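Local structure of glycoside Hydrolase (Bacteroides plebeius, 5T3B) at residues Ser206-Asn211 / Ile216-Tyr221; Glu254-Thr259 / Leu265-Lys270; Thr299-Asn304 / Asn344-Lys349; Gly334-Ser339 / Met386-Tyr391. The protein probably hydrolyses glycosidic bonds in algal galactans, being a family 50 glycoside hydrolase from a human gut Bacteroidetes species. All coordinates share one frame; numbering follows the deposited sequence.

Contact 1: Ser206-Asn211 / Ile216-Tyr221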
# COMPACT_ATOMS: atom_id res chain seq x y z
N SER A 206 -24.52 -13.62 -8.69
CA SER A 206 -23.40 -14.42 -8.25
C SER A 206 -22.13 -13.90 -8.90
O SER A 206 -22.17 -13.21 -9.94
CB SER A 206 -23.58 -15.86 -8.72
OG SER A 206 -24.67 -16.51 -8.10
N TYR A 207 -21.00 -14.27 -8.32
CA TYR A 207 -19.72 -14.05 -9.00
C TYR A 207 -19.68 -14.85 -10.32
O TYR A 207 -20.29 -15.89 -10.47
CB TYR A 207 -18.54 -14.48 -8.13
CG TYR A 207 -18.35 -13.56 -6.95
CD1 TYR A 207 -18.03 -12.22 -7.14
CD2 TYR A 207 -18.43 -14.02 -5.63
CE1 TYR A 207 -17.77 -11.38 -6.08
CE2 TYR A 207 -18.20 -13.13 -4.56
CZ TYR A 207 -17.87 -11.82 -4.81
OH TYR A 207 -17.63 -10.91 -3.81
N PRO A 208 -18.97 -14.32 -11.32
CA PRO A 208 -18.83 -15.10 -12.57
C PRO A 208 -18.29 -16.50 -12.36
O PRO A 208 -17.38 -16.68 -11.58
CB PRO A 208 -17.80 -14.28 -13.38
CG PRO A 208 -17.91 -12.88 -12.81
CD PRO A 208 -18.11 -13.11 -11.32
N GLY A 209 -18.94 -17.48 -13.00
CA GLY A 209 -18.56 -18.87 -12.80
C GLY A 209 -18.70 -19.40 -11.41
O GLY A 209 -18.11 -20.43 -11.07
N GLN A 210 -19.50 -18.71 -10.61
CA GLN A 210 -19.61 -18.99 -9.16
C GLN A 210 -18.28 -18.94 -8.44
O GLN A 210 -18.15 -19.51 -7.37
CB GLN A 210 -20.29 -20.33 -8.82
CG GLN A 210 -21.67 -20.56 -9.38
CD GLN A 210 -22.67 -19.48 -9.00
OE1 GLN A 210 -22.83 -19.13 -7.82
NE2 GLN A 210 -23.28 -18.92 -9.98
N ASN A 211 -17.34 -18.15 -9.00
CA ASN A 211 -16.01 -18.15 -8.56
C ASN A 211 -15.58 -16.73 -8.15
O ASN A 211 -15.37 -15.87 -9.00
CB ASN A 211 -15.12 -18.66 -9.70
CG ASN A 211 -13.69 -18.86 -9.27
OD1 ASN A 211 -13.27 -18.45 -8.17
ND2 ASN A 211 -12.93 -19.47 -10.13
N ILE A 216 -13.37 -9.81 -10.93
CA ILE A 216 -13.10 -8.71 -11.78
C ILE A 216 -13.98 -8.72 -13.06
O ILE A 216 -14.22 -7.67 -13.65
CB ILE A 216 -11.61 -8.66 -12.19
CG1 ILE A 216 -11.24 -7.32 -12.89
CG2 ILE A 216 -11.20 -9.83 -13.00
CD1 ILE A 216 -11.45 -6.08 -12.06
N GLY A 217 -14.48 -9.88 -13.46
CA GLY A 217 -15.36 -9.95 -14.60
C GLY A 217 -16.68 -9.22 -14.44
O GLY A 217 -17.39 -8.96 -15.43
N LEU A 218 -17.01 -8.82 -13.20
CA LEU A 218 -18.19 -8.02 -12.96
C LEU A 218 -18.17 -6.64 -13.65
O LEU A 218 -19.21 -6.04 -13.90
CB LEU A 218 -18.40 -7.83 -11.48
CG LEU A 218 -18.80 -9.07 -10.71
CD1 LEU A 218 -18.66 -8.86 -9.21
CD2 LEU A 218 -20.20 -9.55 -11.06
N VAL A 219 -16.96 -6.20 -14.05
CA VAL A 219 -16.89 -4.91 -14.74
C VAL A 219 -17.56 -4.95 -16.12
O VAL A 219 -17.88 -3.90 -16.65
CB VAL A 219 -15.46 -4.42 -14.92
CG1 VAL A 219 -14.77 -4.27 -13.58
CG2 VAL A 219 -14.62 -5.31 -15.84
N PHE A 220 -17.86 -6.13 -16.62
CA PHE A 220 -18.57 -6.26 -17.89
C PHE A 220 -20.05 -6.38 -17.73
O PHE A 220 -20.78 -6.45 -18.75
CB PHE A 220 -18.05 -7.47 -18.65
CG PHE A 220 -16.57 -7.40 -18.95
CD1 PHE A 220 -16.10 -6.51 -19.91
CD2 PHE A 220 -15.63 -8.20 -18.28
CE1 PHE A 220 -14.77 -6.41 -20.19
CE2 PHE A 220 -14.29 -8.08 -18.56
CZ PHE A 220 -13.87 -7.20 -19.53
N TYR A 221 -20.53 -6.43 -16.49
CA TYR A 221 -21.96 -6.60 -16.25
C TYR A 221 -22.69 -5.28 -16.40
O TYR A 221 -22.14 -4.19 -16.15
CB TYR A 221 -22.19 -7.21 -14.86
CG TYR A 221 -21.90 -8.68 -14.73
CD1 TYR A 221 -20.72 -9.25 -15.15
CD2 TYR A 221 -22.87 -9.52 -14.17
CE1 TYR A 221 -20.49 -10.63 -15.01
CE2 TYR A 221 -22.66 -10.89 -14.05
CZ TYR A 221 -21.48 -11.44 -14.45
OH TYR A 221 -21.22 -12.77 -14.36
O HOH W 1 -22.73 -14.15 -12.39

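Contact 2: Glu254-Thr259 / Leu265-Lys270. With EDO (1,2-ethanediol), chain D.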
# COMPACT_ATOMS: atom_id res chain seq x y z
N GLU A 254 -6.07 -6.63 -3.57
CA GLU A 254 -5.60 -7.89 -4.17
C GLU A 254 -6.61 -8.57 -5.06
O GLU A 254 -6.87 -9.77 -4.95
CB GLU A 254 -5.07 -8.82 -3.08
CG GLU A 254 -3.99 -8.22 -2.21
CD GLU A 254 -3.16 -9.22 -1.45
OE1 GLU A 254 -3.65 -10.36 -1.20
OE2 GLU A 254 -2.03 -8.80 -1.06
N ILE A 255 -7.13 -7.82 -6.02
CA ILE A 255 -7.98 -8.42 -7.02
C ILE A 255 -7.17 -9.43 -7.85
O ILE A 255 -6.07 -9.14 -8.29
CB ILE A 255 -8.52 -7.32 -7.97
CG1 ILE A 255 -9.41 -6.31 -7.21
CG2 ILE A 255 -9.30 -7.93 -9.12
CD1 ILE A 255 -9.73 -5.07 -8.03
N ASP A 256 -7.78 -10.59 -8.09
CA ASP A 256 -7.13 -11.56 -8.97
C ASP A 256 -7.32 -11.12 -10.42
O ASP A 256 -8.40 -11.05 -10.94
CB ASP A 256 -7.76 -12.91 -8.69
CG ASP A 256 -7.28 -14.01 -9.54
OD1 ASP A 256 -6.59 -13.82 -10.56
OD2 ASP A 256 -7.57 -15.20 -9.13
N PHE A 257 -6.23 -10.79 -11.04
CA PHE A 257 -6.21 -10.45 -12.49
C PHE A 257 -5.36 -11.41 -13.22
O PHE A 257 -4.87 -11.08 -14.31
CB PHE A 257 -5.60 -9.08 -12.79
CG PHE A 257 -6.36 -7.89 -12.35
CD1 PHE A 257 -7.24 -7.24 -13.27
CD2 PHE A 257 -6.02 -7.18 -11.23
CE1 PHE A 257 -7.84 -6.07 -12.87
CE2 PHE A 257 -6.65 -6.01 -10.87
CZ PHE A 257 -7.56 -5.45 -11.71
N SER A 258 -5.14 -12.58 -12.68
CA SER A 258 -4.22 -13.73 -13.12
C SER A 258 -3.38 -14.14 -11.91
O SER A 258 -2.81 -13.32 -11.24
CB SER A 258 -3.29 -13.61 -14.25
OG SER A 258 -3.98 -13.40 -15.44
N THR A 259 -3.35 -15.43 -11.66
CA THR A 259 -2.67 -15.93 -10.49
C THR A 259 -1.71 -17.01 -10.91
O THR A 259 -1.72 -17.42 -12.07
CB THR A 259 -3.74 -16.51 -9.54
OG1 THR A 259 -3.16 -16.78 -8.26
CG2 THR A 259 -4.34 -17.76 -10.16
N LEU A 265 -7.71 -14.86 -18.56
CA LEU A 265 -8.41 -15.01 -19.85
C LEU A 265 -8.80 -16.48 -20.06
O LEU A 265 -9.96 -16.77 -20.41
CB LEU A 265 -7.57 -14.48 -21.01
CG LEU A 265 -8.11 -14.59 -22.42
CD1 LEU A 265 -9.51 -14.02 -22.48
CD2 LEU A 265 -7.15 -13.89 -23.37
N ASP A 266 -7.93 -17.42 -19.72
CA ASP A 266 -8.27 -18.85 -19.80
C ASP A 266 -9.49 -19.20 -18.96
O ASP A 266 -10.43 -19.87 -19.42
CB ASP A 266 -7.13 -19.72 -19.30
CG ASP A 266 -5.93 -19.73 -20.21
OD1 ASP A 266 -5.91 -19.08 -21.25
OD2 ASP A 266 -4.97 -20.44 -19.83
N ARG A 267 -9.49 -18.71 -17.72
CA ARG A 267 -10.60 -19.00 -16.81
C ARG A 267 -11.93 -18.37 -17.31
O ARG A 267 -12.97 -19.02 -17.22
CB ARG A 267 -10.32 -18.59 -15.34
CG ARG A 267 -9.50 -19.61 -14.53
CD ARG A 267 -9.02 -19.08 -13.16
NE ARG A 267 -8.19 -17.84 -13.28
CZ ARG A 267 -8.03 -16.92 -12.34
NH1 ARG A 267 -8.62 -16.99 -11.19
NH2 ARG A 267 -7.21 -15.94 -12.56
N PHE A 268 -11.89 -17.16 -17.89
CA PHE A 268 -13.12 -16.57 -18.38
C PHE A 268 -13.66 -17.41 -19.54
O PHE A 268 -14.85 -17.62 -19.62
CB PHE A 268 -12.93 -15.13 -18.84
CG PHE A 268 -12.93 -14.10 -17.74
CD1 PHE A 268 -12.62 -14.37 -16.42
CD2 PHE A 268 -13.29 -12.82 -18.04
CE1 PHE A 268 -12.67 -13.40 -15.45
CE2 PHE A 268 -13.24 -11.84 -17.08
CZ PHE A 268 -12.90 -12.12 -15.78
N LEU A 269 -12.76 -17.87 -20.40
CA LEU A 269 -13.21 -18.64 -21.57
C LEU A 269 -13.81 -19.96 -21.19
O LEU A 269 -14.56 -20.55 -22.00
CB LEU A 269 -12.07 -18.81 -22.57
CG LEU A 269 -11.61 -17.54 -23.33
CD1 LEU A 269 -10.31 -17.79 -24.08
CD2 LEU A 269 -12.70 -17.03 -24.24
N LYS A 270 -13.38 -20.48 -20.03
CA LYS A 270 -13.91 -21.77 -19.52
C LYS A 270 -15.16 -21.66 -18.62
O LYS A 270 -15.69 -22.65 -18.16
CB LYS A 270 -12.77 -22.56 -18.85
CG LYS A 270 -11.63 -22.97 -19.75
CD LYS A 270 -12.05 -23.90 -20.88
CE LYS A 270 -11.00 -24.93 -21.24
NZ LYS A 270 -11.66 -25.99 -22.05
C1 EDO D . 0.10 -11.66 -0.49
O1 EDO D . -0.15 -10.71 -1.52
C2 EDO D . -0.86 -12.82 -0.53
O2 EDO D . -2.16 -12.29 -0.21

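Contact 3: Thr299-Asn304 / Asn344-Lys349. With EDO (1,2-ethanediol), chain L.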
# COMPACT_ATOMS: atom_id res chain seq x y z
N THR A 299 -2.36 -16.77 -25.28
CA THR A 299 -0.95 -16.63 -24.94
C THR A 299 -0.81 -15.74 -23.68
O THR A 299 -1.73 -15.03 -23.34
CB THR A 299 -0.19 -15.87 -26.05
OG1 THR A 299 -0.76 -14.56 -26.23
CG2 THR A 299 -0.24 -16.58 -27.35
N ASP A 300 0.37 -15.68 -23.06
CA ASP A 300 0.56 -14.78 -21.89
C ASP A 300 0.32 -13.34 -22.30
O ASP A 300 -0.28 -12.57 -21.57
CB ASP A 300 2.00 -14.88 -21.26
CG ASP A 300 2.21 -16.12 -20.34
OD1 ASP A 300 1.19 -16.81 -20.03
OD2 ASP A 300 3.42 -16.39 -19.97
N GLU A 301 0.75 -12.97 -23.51
CA GLU A 301 0.51 -11.59 -24.01
C GLU A 301 -0.94 -11.24 -24.11
O GLU A 301 -1.37 -10.17 -23.70
CB GLU A 301 1.25 -11.36 -25.33
CG GLU A 301 1.31 -9.90 -25.73
CD GLU A 301 2.10 -9.00 -24.73
OE1 GLU A 301 2.82 -9.53 -23.87
OE2 GLU A 301 2.03 -7.77 -24.86
N LEU A 302 -1.73 -12.14 -24.68
CA LEU A 302 -3.16 -11.94 -24.80
C LEU A 302 -3.84 -11.88 -23.46
O LEU A 302 -4.67 -11.02 -23.21
CB LEU A 302 -3.82 -13.00 -25.69
CG LEU A 302 -3.53 -12.91 -27.19
CD1 LEU A 302 -4.12 -14.16 -27.83
CD2 LEU A 302 -4.15 -11.63 -27.77
N ASN A 303 -3.47 -12.79 -22.60
CA ASN A 303 -3.94 -12.78 -21.22
C ASN A 303 -3.63 -11.45 -20.53
O ASN A 303 -4.51 -10.85 -19.93
CB ASN A 303 -3.39 -13.93 -20.40
CG ASN A 303 -3.91 -13.88 -18.98
OD1 ASN A 303 -5.11 -13.91 -18.72
ND2 ASN A 303 -2.98 -13.77 -18.05
N ASN A 304 -2.40 -11.00 -20.66
CA ASN A 304 -1.99 -9.79 -19.98
C ASN A 304 -2.74 -8.61 -20.52
O ASN A 304 -3.18 -7.75 -19.73
CB ASN A 304 -0.49 -9.60 -20.07
CG ASN A 304 0.26 -10.60 -19.23
OD1 ASN A 304 -0.31 -11.29 -18.37
ND2 ASN A 304 1.51 -10.79 -19.58
N ASN A 344 2.18 -6.70 -14.37
CA ASN A 344 1.57 -6.63 -15.71
C ASN A 344 1.51 -5.21 -16.18
O ASN A 344 0.73 -4.43 -15.67
CB ASN A 344 0.17 -7.27 -15.62
CG ASN A 344 -0.59 -7.27 -16.93
OD1 ASN A 344 -0.23 -6.60 -17.86
ND2 ASN A 344 -1.67 -8.01 -16.98
N SER A 345 2.32 -4.87 -17.20
CA SER A 345 2.41 -3.53 -17.68
C SER A 345 1.08 -2.99 -18.15
O SER A 345 0.87 -1.80 -18.10
CB SER A 345 3.44 -3.40 -18.79
OG SER A 345 3.13 -4.22 -19.89
N TYR A 346 0.20 -3.86 -18.68
CA TYR A 346 -1.09 -3.37 -19.13
C TYR A 346 -1.97 -2.89 -17.98
O TYR A 346 -2.77 -1.96 -18.13
CB TYR A 346 -1.86 -4.40 -19.94
CG TYR A 346 -1.19 -4.78 -21.24
CD1 TYR A 346 -1.43 -4.03 -22.39
CD2 TYR A 346 -0.39 -5.88 -21.35
CE1 TYR A 346 -0.86 -4.38 -23.59
CE2 TYR A 346 0.17 -6.27 -22.55
CZ TYR A 346 -0.05 -5.50 -23.66
OH TYR A 346 0.52 -5.86 -24.84
N ILE A 347 -1.87 -3.57 -16.84
CA ILE A 347 -2.64 -3.17 -15.65
C ILE A 347 -2.05 -1.87 -15.08
O ILE A 347 -2.78 -0.96 -14.71
CB ILE A 347 -2.65 -4.28 -14.62
CG1 ILE A 347 -3.46 -5.46 -15.13
CG2 ILE A 347 -3.21 -3.80 -13.28
CD1 ILE A 347 -3.47 -6.64 -14.23
N ILE A 348 -0.73 -1.81 -15.00
CA ILE A 348 -0.08 -0.58 -14.53
C ILE A 348 -0.44 0.60 -15.43
O ILE A 348 -0.65 1.70 -14.93
CB ILE A 348 1.42 -0.75 -14.36
CG1 ILE A 348 1.75 -1.87 -13.36
CG2 ILE A 348 2.10 0.53 -13.88
CD1 ILE A 348 1.36 -1.64 -11.91
N LYS A 349 -0.48 0.40 -16.77
CA LYS A 349 -0.90 1.45 -17.67
C LYS A 349 -2.29 1.93 -17.35
O LYS A 349 -2.56 3.16 -17.26
CB LYS A 349 -0.80 0.99 -19.09
CG LYS A 349 -1.19 2.11 -20.06
CD LYS A 349 -0.85 1.67 -21.48
CE LYS A 349 -1.18 2.80 -22.46
NZ LYS A 349 -2.39 2.45 -23.22
C1 EDO L . 2.70 -7.42 -20.26
O1 EDO L . 3.73 -6.83 -21.05
C2 EDO L . 3.46 -8.07 -19.15
O2 EDO L . 3.95 -7.11 -18.24

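Contact 4: Gly334-Ser339 / Met386-Tyr391. With EDO (1,2-ethanediol), chain G.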
# COMPACT_ATOMS: atom_id res chain seq x y z
N GLY A 334 -6.39 3.41 -5.64
CA GLY A 334 -6.30 2.13 -6.32
C GLY A 334 -6.84 0.94 -5.57
O GLY A 334 -7.69 1.04 -4.70
N SER A 335 -6.37 -0.23 -6.01
CA SER A 335 -6.91 -1.54 -5.59
C SER A 335 -5.88 -2.47 -4.96
O SER A 335 -6.23 -3.62 -4.72
CB SER A 335 -7.51 -2.28 -6.80
OG SER A 335 -6.53 -2.70 -7.72
N ARG A 336 -4.69 -1.97 -4.63
CA ARG A 336 -3.73 -2.75 -3.83
C ARG A 336 -3.31 -4.01 -4.62
O ARG A 336 -3.64 -5.12 -4.30
CB ARG A 336 -4.28 -3.03 -2.45
CG ARG A 336 -4.86 -1.80 -1.78
CD ARG A 336 -5.72 -2.09 -0.58
NE ARG A 336 -4.95 -2.74 0.47
CZ ARG A 336 -4.20 -2.07 1.33
NH1 ARG A 336 -3.45 -2.72 2.21
NH2 ARG A 336 -4.23 -0.75 1.38
N LEU A 337 -2.59 -3.73 -5.72
CA LEU A 337 -2.14 -4.77 -6.63
C LEU A 337 -1.12 -5.61 -5.94
O LEU A 337 -0.40 -5.17 -5.06
CB LEU A 337 -1.52 -4.12 -7.89
CG LEU A 337 -2.54 -3.35 -8.78
CD1 LEU A 337 -1.81 -2.42 -9.70
CD2 LEU A 337 -3.40 -4.33 -9.56
N HIS A 338 -1.01 -6.88 -6.37
CA HIS A 338 -0.16 -7.83 -5.71
C HIS A 338 0.32 -8.86 -6.71
O HIS A 338 0.06 -8.73 -7.91
CB HIS A 338 -0.85 -8.47 -4.50
CG HIS A 338 -1.85 -9.49 -4.88
ND1 HIS A 338 -2.78 -9.30 -5.87
CD2 HIS A 338 -2.06 -10.74 -4.39
CE1 HIS A 338 -3.50 -10.39 -6.01
NE2 HIS A 338 -3.08 -11.29 -5.12
N SER A 339 1.01 -9.89 -6.22
CA SER A 339 1.20 -11.14 -6.99
C SER A 339 1.71 -10.84 -8.40
O SER A 339 2.63 -10.02 -8.60
CB SER A 339 -0.15 -11.98 -6.92
OG SER A 339 -0.11 -13.19 -7.66
N MET A 386 2.34 3.78 -4.33
CA MET A 386 2.64 3.67 -2.90
C MET A 386 2.65 2.19 -2.56
O MET A 386 1.87 1.43 -3.15
CB MET A 386 1.63 4.40 -2.03
CG MET A 386 0.23 3.93 -2.12
SD MET A 386 -0.98 4.91 -1.22
CE MET A 386 -0.42 4.66 0.40
N VAL A 387 3.46 1.80 -1.60
CA VAL A 387 3.48 0.42 -1.11
C VAL A 387 2.52 0.36 0.04
O VAL A 387 2.74 0.95 1.10
CB VAL A 387 4.88 -0.01 -0.77
CG1 VAL A 387 4.82 -1.39 -0.07
CG2 VAL A 387 5.75 -0.04 -2.00
N THR A 388 1.45 -0.37 -0.14
CA THR A 388 0.39 -0.43 0.85
C THR A 388 0.56 -1.54 1.87
O THR A 388 -0.15 -1.53 2.89
CB THR A 388 -0.99 -0.51 0.18
OG1 THR A 388 -0.92 -1.29 -1.03
CG2 THR A 388 -1.48 0.87 -0.19
N GLU A 389 1.45 -2.48 1.62
CA GLU A 389 1.75 -3.49 2.63
C GLU A 389 3.16 -4.02 2.40
O GLU A 389 3.53 -4.29 1.26
CB GLU A 389 0.84 -4.74 2.55
CG GLU A 389 -0.64 -4.52 2.74
CD GLU A 389 -1.49 -5.73 2.66
OE1 GLU A 389 -1.00 -6.88 2.73
OE2 GLU A 389 -2.75 -5.53 2.57
N PHE A 390 3.88 -4.22 3.51
CA PHE A 390 5.14 -4.93 3.54
C PHE A 390 5.42 -5.17 5.04
O PHE A 390 4.95 -4.41 5.88
CB PHE A 390 6.27 -4.20 2.86
CG PHE A 390 6.80 -3.02 3.62
CD1 PHE A 390 6.03 -1.85 3.71
CD2 PHE A 390 8.05 -3.02 4.21
CE1 PHE A 390 6.49 -0.76 4.44
CE2 PHE A 390 8.50 -1.92 4.92
CZ PHE A 390 7.74 -0.78 5.05
N TYR A 391 6.17 -6.25 5.34
CA TYR A 391 6.64 -6.54 6.70
C TYR A 391 7.52 -7.76 6.68
O TYR A 391 7.57 -8.49 5.70
CB TYR A 391 5.46 -6.81 7.68
CG TYR A 391 4.65 -8.01 7.42
CD1 TYR A 391 3.67 -8.08 6.43
CD2 TYR A 391 4.81 -9.17 8.17
CE1 TYR A 391 2.94 -9.21 6.20
CE2 TYR A 391 4.09 -10.29 7.91
CZ TYR A 391 3.17 -10.34 6.91
OH TYR A 391 2.45 -11.51 6.64
C1 EDO G . -0.40 -10.44 4.63
O1 EDO G . -0.01 -11.12 5.70
C2 EDO G . 0.39 -10.93 3.46
O2 EDO G . 0.17 -12.33 3.10
O HOH W 2 -2.50 -0.22 3.56

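Contact 1: Ser206-Asn211 / Ile216-Tyr221
In the loop between helix 195-203 and helix 224-232, a tight turn carrying Pro208 folds onto the 3-10 segment 216-220, where Gly217, Leu218 and then Tyr221 receive it. Pro208 is the wedge. Its CG lies 3.7 Å from Tyr221 OH and also approaches ring carbon CE1, while its CD packs against Leu218 CD2 at 4.1 Å, the two side chains crossing at about a right angle. Glycine suits position 217, since a CB there would point at the proline ring and sit tightly against its CG. Leu218, its CG anti to the carbonyl carbon (chi1 -68°), divides its branches: CD1 reaches Tyr207 CD1 at 4.0 Å, and CD2 lies 3.9 Å above the centre of the Tyr221 ring. A water spans the gap by donating to Ser206 O at 2.7 Å and lying 2.8 Å from Tyr221 OH, so the Ser206 carbonyl is tied to the tyrosine hydroxyl alongside the apolar packing. Helix 195-203 adjoins Leu218 and Tyr207. The bond from Gln210 N to Tyr207 O, 2.9 Å, closes the turn around Pro208 and Gly209; proline with its fixed phi, followed by glycine at positive phi, is the classic sequence of a type II beta-turn.

Contact 2: Glu254-Thr259 / Leu265-Lys270
Asp256 and Arg267 approach from opposite directions and meet through a two-pronged, end-on salt bridge. Arg267 NH2 donates to Asp256 OD1 over 3.0 Å in a nearly straight bond of 173°, while Arg267 NH1 donates to Asp256 OD2 over 2.9 Å. Both oxygens lie close to the guanidinium plane, yet the carboxylate is turned 31° against it, so neither is met in the carboxylate plane: OD1 is met on its syn side but tilted, OD2 from above the plane. The arginine leaves the helix toward the loop, and a bend at chi3 (-58°) sets the angle at which its head meets the aspartate. The grip is described for one of two modelled conformers of Arg267. Thr259 CG2 lies 4.0 Å above one face of the guanidinium, toward its rim, a methyl suited to a flat group whose polar edge is already engaged. Asp256 OD1 also accepts Ser258 N at 2.9 Å, forming an Asx turn that holds the carboxylate in position. Putting an alanine in place of Asp256 would probably leave the guanidinium without its charged mate and Ser258 N without its acceptor. Segment 254-259 thus runs as a loop past the start of helix 264-269, whose Leu265 and Phe268 pack on helix 277-288, while Phe257 and Ile255 lean on helix 300-324 and Ser258 OG is bonded to Asn303 of that same helix.

Contact 3: Thr299-Asn304 / Asn344-Lys349
Asn304, in helix 300-324, and Asn344, which caps helix 345-354, bring the two backbones together, with their CA atoms 6.4 Å apart. Asn344 uses both ends of its amide. Its ND2 donates to Asn304 O over 3.1 Å in a bond of 169°, the acceptor lying in the plane of the asparagine amide; its OD1 accepts Tyr346 N at 2.9 Å as the N-cap. With CG anti to the backbone N (chi1 180°), the amide can serve its own helix and the neighbouring one at once, a task well suited to asparagine. Tyr346 stands alongside the other helix: its CB is 3.6 Å from Asn304 O, and its CD2 packs near Asn304 CB. At the far end of the ring, the hydroxyl donates to Glu301, whose bent chain brings the carboxylate across to the ring edge, its plane 61° from that of the ring. The separation of Tyr346 OH and Glu301 OE2, 2.4 Å, is so short that its exact value is doubtful. A 1,2-ethanediol, probably from the crystallisation liquor, takes Ser345 N at 3.0 Å on its O2 and meets Ser345 OG at 2.9 Å with its O1. Asn344 and the diol thus satisfy amides at the start of helix 345-354, and the junction rests on the amide-to-carbonyl bond, with a phenol-to-carboxylate contact, its length uncertain, at the more exposed end.

Contact 4: Gly334-Ser339 / Met386-Tyr391
Arg336 reaches from its loop to Thr388 and Glu389 of strand 385-394, and each part of its side chain has work to do. CB and CG pass Thr388 OG1, each about 4.0 Å away. Beyond them the chain bends at chi3 (63°), which lays the guanidinium over the threonine: CZ is 3.7 Å from Thr388 CB, and Thr388 OG1, itself bonded to Asn361, stands over the centre of the group's face. NE donates to Asn253 OD1. NH2 donates to a water at 2.8 Å that in turn donates to Thr388 O, so the strand backbone is reached indirectly. NH1 donates to Glu389 OE2 at 2.9 Å in a bond of 157°, taking the anti lone pair, with the carboxylate plane 44° from the guanidinium. A leucine in place of Arg336 would probably leave Glu389 OE2 without its charged mate and its carboxylate freer to turn. Phe250 adds a cation-pi contact. Arginine suits this buried site near the chain's centre, since its flat head carries several donors. Held by Arg336 through OE2 and Tyr363 through OE1, Glu389 has both oxygens bonded, so its carboxylate is fixed in orientation, which is consistent with Glu389 being the nucleophile, as in other clan GH-A enzymes.

Overall arrangement
Contacts 1, 2 and 3 lie on one side of the chain, over 20 Å from its centre, whereas contact 4 is about 4 Å from it. Contacts 1 and 2 have centres about 10 Å apart and touch through Ile216 against Phe257; contacts 2 and 3, about 12 Å apart, are joined by Asn303 of contact 3, which bonds Leu265 N and Ser258 OG. Segment 254-259 links this periphery to the core, since Glu254 N bonds Arg336 O of contact 4. Glu254 CD and Glu389 CD are 5.6 Å apart, consistent with the acid/base and nucleophile pair of a retaining clan GH-A hydrolase, and an ethanediol bonded to Glu254 probably marks the pocket.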